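Local coordinates for peptidase M16 C-terminal domain-containing protein (Enterococcus faecalis, PDB 3D3Y) that is of unknown function but belongs to the M16 peptidase family and probably binds metal ions, at residues Phe132-Leu143 / Phe174-Ala185. Sequence-based numbering, arbitrary orientation.
Sequences FQREKENLKAYL and FGTVAALAEETA
Lys136 reaches past Leu180, and its ammonium group donates hydrogen bonds to two backbone carbonyls, those of Ala181 and Glu183. With CG anti to the backbone N (chi1 -175°) and the rest of the chain extended, NZ lies 2.7 Å from Glu183 O, in that carbonyl's plane, and 2.9 Å from Ala181 O, where it stands above the plane. Running the opposite way, Leu180 enters as a knob among Lys136, Leu139, Lys140 and Leu143; its CD1 meets Leu139 CD2 at 3.9 Å, while CD2 presses against the backbone of Lys140. Leu143 CB packs tightly on Val177 CG2 (3.4 Å). The Leu143 and Phe174 side chains run past one another in opposing senses, Leu143 CD2 lying 3.6 Å from Phe174 CD1 and near Phe174 O, which is buried without a partner. Ala185 N lies 3.3 Å above the Phe132 ring, over its centre, with Glu183 O at the ring edge; Ala185 CB makes a CH-pi contact with the same ring. The two segment axes come within 10.2 Å, nearly antiparallel (170°). Lys42 of helix 40-52 and Ser187 of helix 185-198 hold the Glu183 carboxylate, Leu45 and Leu188 of these helices touch Phe132, and Ala185 is hydrogen-bonded through its backbone to Phe127 of strand 126-127.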
loop_
_atom_site.group_PDB
_atom_site.type_symbol
_atom_site.label_atom_id
_atom_site.label_comp_id
_atom_site.label_asym_id
_atom_site.label_seq_id
_atom_site.Cartn_x
_atom_site.Cartn_y
_atom_site.Cartn_z
ATOM N N PHE A 132 -15.190 13.791 -16.130
ATOM C CA PHE A 132 -15.210 12.346 -16.037
ATOM C C PHE A 132 -14.406 11.688 -17.161
ATOM O O PHE A 132 -13.606 10.790 -16.939
ATOM C CB PHE A 132 -16.650 11.778 -16.075
ATOM C CG PHE A 132 -16.651 10.296 -15.988
ATOM C CD1 PHE A 132 -16.468 9.692 -14.747
ATOM C CD2 PHE A 132 -16.682 9.501 -17.156
ATOM C CE1 PHE A 132 -16.390 8.317 -14.639
ATOM C CE2 PHE A 132 -16.602 8.105 -17.061
ATOM C CZ PHE A 132 -16.450 7.523 -15.800
ATOM N N GLN A 133 -14.665 12.099 -18.390
ATOM C CA GLN A 133 -13.973 11.495 -19.519
ATOM C C GLN A 133 -12.456 11.718 -19.459
ATOM O O GLN A 133 -11.683 10.783 -19.708
ATOM C CB GLN A 133 -14.570 12.046 -20.803
ATOM C CG GLN A 133 -13.805 11.814 -22.097
ATOM C CD GLN A 133 -13.972 13.026 -22.987
ATOM O OE1 GLN A 133 -13.400 14.101 -22.699
ATOM N NE2 GLN A 133 -14.796 12.898 -24.031
ATOM N N ARG A 134 -12.037 12.942 -19.123
ATOM C CA ARG A 134 -10.626 13.255 -18.933
ATOM C C ARG A 134 -9.966 12.336 -17.904
ATOM O O ARG A 134 -8.891 11.772 -18.178
ATOM C CB ARG A 134 -10.435 14.714 -18.523
ATOM C CG ARG A 134 -8.968 15.060 -18.116
ATOM C CD ARG A 134 -8.696 16.582 -18.081
ATOM N NE ARG A 134 -9.839 17.374 -17.580
ATOM C CZ ARG A 134 -10.168 17.536 -16.295
ATOM N NH1 ARG A 134 -11.226 18.279 -15.979
ATOM N NH2 ARG A 134 -9.455 16.968 -15.324
ATOM N N GLU A 135 -10.587 12.184 -16.731
ATOM C CA GLU A 135 -9.983 11.359 -15.658
ATOM C C GLU A 135 -9.986 9.864 -15.977
ATOM O O GLU A 135 -9.057 9.131 -15.599
ATOM C CB GLU A 135 -10.670 11.599 -14.303
ATOM C CG GLU A 135 -10.427 12.996 -13.696
ATOM C CD GLU A 135 -8.970 13.416 -13.778
ATOM O OE1 GLU A 135 -8.088 12.583 -13.518
ATOM O OE2 GLU A 135 -8.695 14.580 -14.141
ATOM N N LYS A 136 -11.030 9.418 -16.672
ATOM C CA LYS A 136 -11.108 8.031 -17.131
ATOM C C LYS A 136 -9.949 7.735 -18.123
ATOM O O LYS A 136 -9.232 6.737 -17.972
ATOM C CB LYS A 136 -12.456 7.752 -17.779
ATOM C CG LYS A 136 -12.637 6.265 -18.177
ATOM C CD LYS A 136 -14.059 5.954 -18.690
ATOM C CE LYS A 136 -14.157 4.489 -19.138
ATOM N NZ LYS A 136 -15.571 4.142 -19.601
ATOM N N GLU A 137 -9.796 8.602 -19.123
ATOM C CA GLU A 137 -8.688 8.533 -20.075
ATOM C C GLU A 137 -7.326 8.580 -19.360
ATOM O O GLU A 137 -6.436 7.815 -19.734
ATOM C CB GLU A 137 -8.783 9.684 -21.083
ATOM C CG GLU A 137 -9.914 9.545 -22.093
ATOM C CD GLU A 137 -10.131 10.794 -22.961
ATOM O OE1 GLU A 137 -9.490 11.849 -22.729
ATOM O OE2 GLU A 137 -10.977 10.718 -23.871
ATOM N N ASN A 138 -7.172 9.453 -18.345
ATOM C CA ASN A 138 -5.921 9.550 -17.564
ATOM C C ASN A 138 -5.614 8.264 -16.815
ATOM O O ASN A 138 -4.479 7.799 -16.826
ATOM C CB ASN A 138 -5.932 10.696 -16.532
ATOM C CG ASN A 138 -5.854 12.077 -17.178
ATOM O OD1 ASN A 138 -5.663 12.186 -18.382
ATOM N ND2 ASN A 138 -6.033 13.128 -16.376
ATOM N N LEU A 139 -6.638 7.673 -16.197
ATOM C CA LEU A 139 -6.439 6.443 -15.472
ATOM C C LEU A 139 -6.109 5.300 -16.415
ATOM O O LEU A 139 -5.257 4.496 -16.124
ATOM C CB LEU A 139 -7.626 6.115 -14.542
ATOM C CG LEU A 139 -7.462 4.825 -13.724
ATOM C CD1 LEU A 139 -6.242 4.868 -12.774
ATOM C CD2 LEU A 139 -8.734 4.464 -12.936
ATOM N N LYS A 140 -6.756 5.241 -17.568
ATOM C CA LYS A 140 -6.419 4.220 -18.525
ATOM C C LYS A 140 -4.941 4.336 -18.939
ATOM O O LYS A 140 -4.218 3.319 -19.033
ATOM C CB LYS A 140 -7.360 4.319 -19.717
ATOM C CG LYS A 140 -7.157 3.235 -20.757
ATOM C CD LYS A 140 -8.063 3.454 -21.961
ATOM C CE LYS A 140 -8.083 2.181 -22.807
ATOM N NZ LYS A 140 -8.169 2.529 -24.237
ATOM N N ALA A 141 -4.492 5.572 -19.181
ATOM C CA ALA A 141 -3.095 5.814 -19.551
ATOM C C ALA A 141 -2.154 5.308 -18.443
ATOM O O ALA A 141 -1.165 4.650 -18.711
ATOM C CB ALA A 141 -2.866 7.329 -19.816
ATOM N N TYR A 142 -2.496 5.600 -17.196
ATOM C CA TYR A 142 -1.709 5.128 -16.053
ATOM C C TYR A 142 -1.629 3.615 -15.951
ATOM O O TYR A 142 -0.536 3.054 -15.786
ATOM C CB TYR A 142 -2.271 5.709 -14.780
ATOM C CG TYR A 142 -1.594 5.265 -13.494
ATOM C CD1 TYR A 142 -0.306 5.680 -13.177
ATOM C CD2 TYR A 142 -2.265 4.475 -12.587
ATOM C CE1 TYR A 142 0.295 5.313 -12.000
ATOM C CE2 TYR A 142 -1.673 4.096 -11.395
ATOM C CZ TYR A 142 -0.395 4.522 -11.106
ATOM O OH TYR A 142 0.193 4.142 -9.920
ATOM N N LEU A 143 -2.778 2.954 -16.052
ATOM C CA LEU A 143 -2.825 1.490 -15.985
ATOM C C LEU A 143 -2.079 0.894 -17.158
ATOM O O LEU A 143 -1.375 -0.095 -16.996
ATOM C CB LEU A 143 -4.275 0.995 -15.980
ATOM C CG LEU A 143 -5.158 1.530 -14.849
ATOM C CD1 LEU A 143 -6.624 1.116 -15.101
ATOM C CD2 LEU A 143 -4.638 1.034 -13.519
ATOM N N PHE A 174 -5.022 -0.502 -7.740
ATOM C CA PHE A 174 -5.454 0.532 -8.681
ATOM C C PHE A 174 -6.380 0.003 -9.767
ATOM O O PHE A 174 -6.716 0.733 -10.709
ATOM C CB PHE A 174 -4.238 1.232 -9.315
ATOM C CG PHE A 174 -3.117 0.279 -9.681
ATOM C CD1 PHE A 174 -3.283 -0.690 -10.666
ATOM C CD2 PHE A 174 -1.891 0.350 -9.015
ATOM C CE1 PHE A 174 -2.213 -1.603 -10.988
ATOM C CE2 PHE A 174 -0.835 -0.532 -9.330
ATOM C CZ PHE A 174 -0.996 -1.511 -10.312
ATOM N N GLY A 175 -6.800 -1.254 -9.636
ATOM C CA GLY A 175 -7.780 -1.831 -10.543
ATOM C C GLY A 175 -7.201 -2.299 -11.856
ATOM O O GLY A 175 -5.989 -2.469 -11.989
ATOM N N THR A 176 -8.064 -2.518 -12.842
ATOM C CA THR A 176 -7.588 -3.030 -14.124
ATOM C C THR A 176 -8.225 -2.259 -15.260
ATOM O O THR A 176 -9.286 -1.647 -15.089
ATOM C CB THR A 176 -7.979 -4.486 -14.329
ATOM O OG1 THR A 176 -9.397 -4.550 -14.495
ATOM C CG2 THR A 176 -7.534 -5.373 -13.126
ATOM N N VAL A 177 -7.611 -2.333 -16.433
ATOM C CA VAL A 177 -8.153 -1.638 -17.613
ATOM C C VAL A 177 -9.539 -2.172 -18.021
ATOM O O VAL A 177 -10.431 -1.394 -18.378
ATOM C CB VAL A 177 -7.132 -1.707 -18.751
ATOM C CG1 VAL A 177 -7.691 -1.180 -20.054
ATOM C CG2 VAL A 177 -5.922 -0.894 -18.329
ATOM N N ALA A 178 -9.704 -3.496 -17.956
ATOM C CA ALA A 178 -10.983 -4.144 -18.274
ATOM C C ALA A 178 -12.117 -3.643 -17.369
ATOM O O ALA A 178 -13.222 -3.368 -17.833
ATOM C CB ALA A 178 -10.852 -5.677 -18.190
ATOM N N ALA A 179 -11.837 -3.516 -16.081
ATOM C CA ALA A 179 -12.823 -3.026 -15.139
ATOM C C ALA A 179 -13.118 -1.551 -15.403
ATOM O O ALA A 179 -14.272 -1.109 -15.362
ATOM C CB ALA A 179 -12.315 -3.230 -13.728
ATOM N N LEU A 180 -12.077 -0.795 -15.744
ATOM C CA LEU A 180 -12.236 0.629 -16.003
ATOM C C LEU A 180 -13.169 0.913 -17.191
ATOM O O LEU A 180 -13.976 1.859 -17.150
ATOM C CB LEU A 180 -10.869 1.261 -16.266
ATOM C CG LEU A 180 -10.888 2.753 -16.573
ATOM C CD1 LEU A 180 -11.584 3.503 -15.417
ATOM C CD2 LEU A 180 -9.459 3.269 -16.769
ATOM N N ALA A 181 -13.043 0.110 -18.243
ATOM C CA ALA A 181 -13.760 0.334 -19.503
ATOM C C ALA A 181 -15.262 0.514 -19.317
ATOM O O ALA A 181 -15.889 1.302 -20.039
ATOM C CB ALA A 181 -13.511 -0.820 -20.485
ATOM N N GLU A 182 -15.828 -0.248 -18.381
ATOM C CA GLU A 182 -17.277 -0.280 -18.155
ATOM C C GLU A 182 -17.769 0.843 -17.251
ATOM O O GLU A 182 -18.975 1.093 -17.180
ATOM C CB GLU A 182 -17.692 -1.623 -17.567
ATOM C CG GLU A 182 -17.424 -2.792 -18.522
ATOM C CD GLU A 182 -18.356 -3.988 -18.292
ATOM O OE1 GLU A 182 -18.800 -4.192 -17.133
ATOM O OE2 GLU A 182 -18.636 -4.721 -19.281
ATOM N N GLU A 183 -16.837 1.507 -16.561
ATOM C CA GLU A 183 -17.205 2.557 -15.605
ATOM C C GLU A 183 -17.624 3.858 -16.292
ATOM O O GLU A 183 -17.083 4.225 -17.340
ATOM C CB GLU A 183 -16.074 2.798 -14.597
ATOM C CG GLU A 183 -15.717 1.611 -13.719
ATOM C CD GLU A 183 -16.858 1.141 -12.813
ATOM O OE1 GLU A 183 -17.838 1.881 -12.554
ATOM O OE2 GLU A 183 -16.750 0.000 -12.338
ATOM N N THR A 184 -18.629 4.527 -15.720
ATOM C CA THR A 184 -19.213 5.730 -16.331
ATOM C C THR A 184 -19.441 6.801 -15.271
ATOM O O THR A 184 -19.292 6.544 -14.071
ATOM C CB THR A 184 -20.580 5.456 -17.002
ATOM O OG1 THR A 184 -21.510 4.960 -16.015
ATOM C CG2 THR A 184 -20.450 4.435 -18.184
ATOM N N ALA A 185 -19.829 7.987 -15.743
ATOM C CA ALA A 185 -20.112 9.129 -14.884
ATOM C C ALA A 185 -21.204 8.813 -13.881
ATOM O O ALA A 185 -21.116 9.226 -12.732
ATOM C CB ALA A 185 -20.485 10.361 -15.725
#